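Local coordinates for protein erythrocyte binding antigen 140 (PDB 4GF2) that probably binds a host receptor on the erythrocyte surface, glycophorin C, through its tandem Duffy-binding-like domains during invasion by the malaria parasite Plasmodium falciparum, at residues S372-E375 against A376-L379. The protein carries 3 engineered substitutions. Residues are numbered along the deposited sequence; the frame is centred on the assembly and turned at random.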
loop_
_atom_site.group_PDB
_atom_site.type_symbol
_atom_site.label_atom_id
_atom_site.label_comp_id
_atom_site.label_asym_id
_atom_site.label_seq_id
_atom_site.Cartn_x
_atom_site.Cartn_y
_atom_site.Cartn_z
ATOM N N SER A 372 6.701 12.048 -7.701
ATOM C CA SER A 372 7.869 11.798 -8.539
ATOM C C SER A 372 7.494 11.792 -10.016
ATOM O O SER A 372 8.217 12.336 -10.860
ATOM C CB SER A 372 8.511 10.462 -8.171
ATOM O OG SER A 372 8.984 10.471 -6.835
ATOM N N ILE A 373 6.363 11.172 -10.328
ATOM C CA ILE A 373 5.907 11.095 -11.709
ATOM C C ILE A 373 5.577 12.483 -12.258
ATOM O O ILE A 373 6.069 12.870 -13.318
ATOM C CB ILE A 373 4.702 10.147 -11.843
ATOM C CG1 ILE A 373 5.177 8.700 -11.719
ATOM C CG2 ILE A 373 4.000 10.342 -13.181
ATOM C CD1 ILE A 373 4.065 7.688 -11.601
ATOM N N TYR A 374 4.765 13.242 -11.532
ATOM C CA TYR A 374 4.370 14.569 -11.991
ATOM C C TYR A 374 5.566 15.507 -12.086
ATOM O O TYR A 374 5.677 16.278 -13.034
ATOM C CB TYR A 374 3.281 15.157 -11.091
ATOM C CG TYR A 374 1.987 14.386 -11.181
ATOM C CD1 TYR A 374 1.312 14.272 -12.387
ATOM C CD2 TYR A 374 1.447 13.758 -10.065
ATOM C CE1 TYR A 374 0.131 13.562 -12.483
ATOM C CE2 TYR A 374 0.270 13.039 -10.150
ATOM C CZ TYR A 374 -0.382 12.945 -11.363
ATOM O OH TYR A 374 -1.554 12.236 -11.449
ATOM N N GLU A 375 6.469 15.438 -11.116
ATOM C CA GLU A 375 7.676 16.248 -11.183
ATOM C C GLU A 375 8.406 15.957 -12.490
ATOM O O GLU A 375 8.826 16.874 -13.192
ATOM C CB GLU A 375 8.591 15.968 -9.992
ATOM C CG GLU A 375 9.916 16.720 -10.032
ATOM C CD GLU A 375 9.746 18.226 -9.950
ATOM O OE1 GLU A 375 8.611 18.692 -9.714
ATOM O OE2 GLU A 375 10.754 18.949 -10.112
ATOM N N ALA A 376 8.535 14.677 -12.825
ATOM C CA ALA A 376 9.235 14.283 -14.043
ATOM C C ALA A 376 8.511 14.814 -15.270
ATOM O O ALA A 376 9.124 15.417 -16.150
ATOM C CB ALA A 376 9.369 12.773 -14.120
ATOM N N GLN A 377 7.203 14.593 -15.326
ATOM C CA GLN A 377 6.412 15.044 -16.462
ATOM C C GLN A 377 6.491 16.560 -16.608
ATOM O O GLN A 377 6.720 17.072 -17.701
ATOM C CB GLN A 377 4.953 14.622 -16.306
ATOM C CG GLN A 377 4.683 13.155 -16.573
ATOM C CD GLN A 377 3.221 12.806 -16.376
ATOM O OE1 GLN A 377 2.572 13.321 -15.466
ATOM N NE2 GLN A 377 2.691 11.942 -17.237
ATOM N N LEU A 378 6.295 17.272 -15.503
ATOM C CA LEU A 378 6.326 18.730 -15.517
ATOM C C LEU A 378 7.673 19.254 -15.984
ATOM O O LEU A 378 7.740 20.203 -16.766
ATOM C CB LEU A 378 6.017 19.281 -14.134
ATOM C CG LEU A 378 4.592 19.028 -13.670
ATOM C CD1 LEU A 378 4.430 19.458 -12.231
ATOM C CD2 LEU A 378 3.626 19.765 -14.565
ATOM N N LEU A 379 8.743 18.637 -15.495
ATOM C CA LEU A 379 10.087 18.991 -15.926
ATOM C C LEU A 379 10.251 18.706 -17.411
ATOM O O LEU A 379 10.731 19.551 -18.165
ATOM C CB LEU A 379 11.132 18.215 -15.125
ATOM C CG LEU A 379 11.325 18.657 -13.672
ATOM C CD1 LEU A 379 12.259 17.701 -12.957
ATOM C CD2 LEU A 379 11.858 20.080 -13.599
#
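Gln377 lays its amide beside the ring of Tyr374, one turn back on helix 361-382. The two side chains run the same way, and OE1 of Gln377 meets the ring obliquely, 3.5 Å from Tyr374 CD1, with the amide and ring planes 51° apart. Gln377 reaches this position with CG beside its backbone N (chi1 -75°) and a chain extended beyond CG, which brings the amide alongside both residues, OE1 4.0 Å from Ile373 CG2. Each polar end is held by a residue outside the helix: Gln377 NE2 donates a hydrogen bond to Ala303 O, and Tyr374 OH one to Tyr283 O.

Glu375 and Leu379 form a second pair, four residues apart. CG of Glu375 stands anti to the backbone N, and a bend at chi2 (64°) swings the carboxylate over the Leu379 side chain, which it crosses at a slant; OE2 is 3.5 Å from Leu379 CD1, a van der Waals contact. That carboxylate is gripped from beyond the helix, OE1 by a salt bridge to Lys319 and a hydrogen bond from Cys349 N, OE2 by a hydrogen bond with Ser398 OG. Beneath the side chains run four successive i to i+4 backbone hydrogen bonds, among them Leu378 N to Tyr374 O at 2.7 Å and Gln377 N to Ile373 O at 2.9 Å.

Within the second Duffy-binding-like domain, Tyr374, Glu375 and Gln377 thus tie one helix to several neighbouring segments, while Leu379 packs on helix 388-407 and Ile373 on helix 285-293. With three bonding partners, the buried carboxylate of Glu375 is probably kept ionised, its charge balanced by Lys319.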